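Local coordinates for twin-arginine translocation pathway signal (Rhodoferax ferrireducens, PDB 5IM2), which is a TRAP-type solute-binding protein that binds benzoate and probably delivers such aromatic acids to a TRAP transporter for uptake, at residues 130-135 with 333-338. Residues are numbered along the deposited sequence; the frame is centred on the assembly and turned at random.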
ATOM      1  N   GLU A 130      -4.505   5.407  -5.531  1.00 13.47           N
ATOM      2  CA  GLU A 130      -5.496   4.781  -4.668  1.00 15.11           C
ATOM      3  C   GLU A 130      -6.919   5.016  -5.156  1.00 17.59           C
ATOM      4  O   GLU A 130      -7.864   4.502  -4.549  1.00 16.26           O
ATOM      5  CB  GLU A 130      -5.353   5.306  -3.229  1.00 14.34           C
ATOM      6  CG  GLU A 130      -3.983   4.953  -2.658  1.00 20.53           C
ATOM      7  CD  GLU A 130      -3.747   5.421  -1.236  1.00 25.32           C
ATOM      8  OE1 GLU A 130      -4.553   6.197  -0.702  1.00 20.01           O
ATOM      9  OE2 GLU A 130      -2.724   5.003  -0.663  1.00 22.25           O
ATOM     10  N   LEU A 131      -7.095   5.711  -6.281  1.00 12.13           N
ATOM     11  CA  LEU A 131      -8.415   5.974  -6.823  1.00 12.73           C
ATOM     12  C   LEU A 131      -8.985   4.719  -7.471  1.00 14.96           C
ATOM     13  O   LEU A 131      -8.259   3.769  -7.774  1.00 15.94           O
ATOM     14  CB  LEU A 131      -8.354   7.115  -7.844  1.00 13.92           C
ATOM     15  CG  LEU A 131      -7.869   8.466  -7.303  1.00 15.51           C
ATOM     16  CD1 LEU A 131      -7.671   9.407  -8.430  1.00 16.21           C
ATOM     17  CD2 LEU A 131      -8.866   9.032  -6.327  1.00 20.31           C
ATOM     18  N   PRO A 132     -10.288   4.671  -7.693  1.00 14.40           N
ATOM     19  CA  PRO A 132     -10.877   3.413  -8.152  1.00 14.54           C
ATOM     20  C   PRO A 132     -10.338   3.007  -9.521  1.00 14.80           C
ATOM     21  O   PRO A 132     -10.206   3.833 -10.433  1.00 15.77           O
ATOM     22  CB  PRO A 132     -12.379   3.717  -8.177  1.00 16.97           C
ATOM     23  CG  PRO A 132     -12.531   4.718  -7.130  1.00 19.06           C
ATOM     24  CD  PRO A 132     -11.324   5.610  -7.241  1.00 18.12           C
ATOM     25  N   PHE A 133     -10.021   1.724  -9.651  1.00 14.32           N
ATOM     26  CA  PHE A 133      -9.715   1.107 -10.955  1.00 15.47           C
ATOM     27  C   PHE A 133      -8.602   1.867 -11.694  1.00 19.13           C
ATOM     28  O   PHE A 133      -8.745   2.274 -12.859  1.00 19.82           O
ATOM     29  CB  PHE A 133     -10.991   0.990 -11.791  1.00 16.41           C
ATOM     30  CG  PHE A 133     -12.023   0.101 -11.149  1.00 21.17           C
ATOM     31  CD1 PHE A 133     -11.902  -1.262 -11.225  1.00 19.60           C
ATOM     32  CD2 PHE A 133     -13.077   0.627 -10.432  1.00 20.99           C
ATOM     33  CE1 PHE A 133     -12.795  -2.088 -10.627  1.00 20.70           C
ATOM     34  CE2 PHE A 133     -13.990  -0.197  -9.829  1.00 21.62           C
ATOM     35  CZ  PHE A 133     -13.868  -1.568  -9.936  1.00 18.28           C
ATOM     36  N   MET A 134      -7.486   2.086 -10.980  1.00 16.25           N
ATOM     37  CA  MET A 134      -6.270   2.696 -11.535  1.00 15.37           C
ATOM     38  C   MET A 134      -5.203   1.674 -11.911  1.00 15.80           C
ATOM     39  O   MET A 134      -4.539   1.827 -12.948  1.00 15.29           O
ATOM     40  CB  MET A 134      -5.656   3.685 -10.544  1.00 14.86           C
ATOM     41  CG  MET A 134      -6.432   4.944 -10.313  1.00 16.88           C
ATOM     42  SD  MET A 134      -6.428   6.028 -11.759  1.00 22.36           S
ATOM     43  CE  MET A 134      -4.731   6.484 -11.822  1.00 21.51           C
ATOM     44  N   MET A 135      -5.031   0.633 -11.114  1.00 15.91           N
ATOM     45  CA  MET A 135      -3.865  -0.236 -11.254  1.00 16.07           C
ATOM     46  C   MET A 135      -4.069  -1.296 -12.321  1.00 18.75           C
ATOM     47  O   MET A 135      -5.156  -1.828 -12.506  1.00 19.07           O
ATOM     48  CB  MET A 135      -3.562  -0.914  -9.915  1.00 14.86           C
ATOM     49  CG  MET A 135      -2.473  -1.970  -9.983  1.00 19.91           C
ATOM     50  SD  MET A 135      -2.104  -2.762  -8.405  1.00 24.16           S
ATOM     51  CE  MET A 135      -3.694  -3.125  -7.883  1.00 12.25           C
ATOM     52  N   ALA A 333     -17.380   6.402  -9.506  1.00 26.25           N
ATOM     53  CA  ALA A 333     -16.790   7.247 -10.536  1.00 29.93           C
ATOM     54  C   ALA A 333     -16.550   8.668 -10.044  1.00 24.48           C
ATOM     55  O   ALA A 333     -15.687   9.386 -10.572  1.00 24.35           O
ATOM     56  CB  ALA A 333     -17.717   7.258 -11.752  1.00 29.35           C
ATOM     57  N   VAL A 334     -17.312   9.103  -9.047  1.00 22.26           N
ATOM     58  CA  VAL A 334     -17.150  10.458  -8.567  1.00 19.47           C
ATOM     59  C   VAL A 334     -15.877  10.617  -7.745  1.00 18.34           C
ATOM     60  O   VAL A 334     -15.421  11.742  -7.546  1.00 20.23           O
ATOM     61  CB  VAL A 334     -18.391  10.890  -7.765  1.00 27.32           C
ATOM     62  CG1 VAL A 334     -18.664   9.929  -6.651  1.00 38.47           C
ATOM     63  CG2 VAL A 334     -18.219  12.307  -7.236  1.00 28.41           C
ATOM     64  N   VAL A 335     -15.285   9.519  -7.250  1.00 19.77           N
ATOM     65  CA  VAL A 335     -14.144   9.652  -6.353  1.00 17.71           C
ATOM     66  C   VAL A 335     -12.998  10.382  -7.041  1.00 20.31           C
ATOM     67  O   VAL A 335     -12.355  11.241  -6.436  1.00 18.69           O
ATOM     68  CB  VAL A 335     -13.667   8.287  -5.809  1.00 15.90           C
ATOM     69  CG1 VAL A 335     -12.478   8.469  -4.877  1.00 16.28           C
ATOM     70  CG2 VAL A 335     -14.767   7.606  -5.040  1.00 19.95           C
ATOM     71  N   GLU A 336     -12.689  10.020  -8.293  1.00 17.78           N
ATOM     72  CA  GLU A 336     -11.576  10.679  -8.982  1.00 17.95           C
ATOM     73  C   GLU A 336     -11.908  12.122  -9.339  1.00 18.20           C
ATOM     74  O   GLU A 336     -11.007  12.962  -9.343  1.00 20.80           O
ATOM     75  CB  GLU A 336     -11.168   9.904 -10.242  1.00 24.01           C
ATOM     76  CG  GLU A 336     -12.092  10.045 -11.385  1.00 27.68           C
ATOM     77  CD  GLU A 336     -11.571   9.313 -12.602  1.00 48.80           C
ATOM     78  OE1 GLU A 336     -10.797   8.350 -12.415  1.00 50.11           O
ATOM     79  OE2 GLU A 336     -11.918   9.706 -13.737  1.00 62.22           O
ATOM     80  N   VAL A 337     -13.176  12.418  -9.659  1.00 19.39           N
ATOM     81  CA  VAL A 337     -13.604  13.796  -9.910  1.00 21.81           C
ATOM     82  C   VAL A 337     -13.388  14.663  -8.671  1.00 22.66           C
ATOM     83  O   VAL A 337     -12.861  15.789  -8.742  1.00 20.97           O
ATOM     84  CB  VAL A 337     -15.078  13.794 -10.357  1.00 24.52           C
ATOM     85  CG1 VAL A 337     -15.660  15.198 -10.347  1.00 31.42           C
ATOM     86  CG2 VAL A 337     -15.156  13.169 -11.747  1.00 21.84           C
ATOM     87  N   ALA A 338     -13.787  14.149  -7.511  1.00 19.28           N
ATOM     88  CA  ALA A 338     -13.580  14.878  -6.263  1.00 26.20           C
ATOM     89  C   ALA A 338     -12.104  15.053  -5.918  1.00 22.82           C
ATOM     90  O   ALA A 338     -11.724  16.072  -5.327  1.00 19.75           O
ATOM     91  CB  ALA A 338     -14.306  14.152  -5.134  1.00 26.32           C
TER
HETATM   92  O   HOH W   1     -11.001   6.404 -10.742  1.00 27.08           O
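Leu131 and Pro132 pack against Val335 and Glu336 through apolar contact, with one water bridging the polar atoms. From CB, the Leu131 side chain heads for the helix, with CG anti to the carbonyl carbon (chi1 -61°), and forks over the helix at Val335 and Glu336. One methyl, CD1, reaches the base of Glu336, 4.0 Å from its CB, the two side chains crossing at about a right angle. The other, CD2, lies 3.9 Å from CG1 of Val335 and close to that residue's carbonyl oxygen. CG1 also faces the proline ring, because it stands anti to the backbone N (chi1 -180°); Pro132 CD rests 3.8 Å from Val335 CB, and CG of the ring borders the same atom. In this two-domain periplasmic-binding-protein fold, the loop between strand 111-114 and helix 138-152 is thereby joined to helix 334-345, near the C-terminal end of the chain. Leu354 of helix 350-367 and Gln197 of helix 196-205 also touch Leu131, which is buried among the three helices. An alanine here would take away the branch beyond CB, both methyls included, and would probably leave a gap between the loop and the helix, where the methyls had met Val335 CG1 and Glu336 CB. Beyond CB, Glu336 runs out extended from CG, and its carboxylate meets the loop through one ordered water, which lies within hydrogen-bonding distance of both sides, 2.7 Å from Pro132 O and 2.6 Å from Glu336 OE1. The same OE1 forms a salt bridge with Arg358 of helix 350-367, a pairing that probably steadies the carboxylate beside the water.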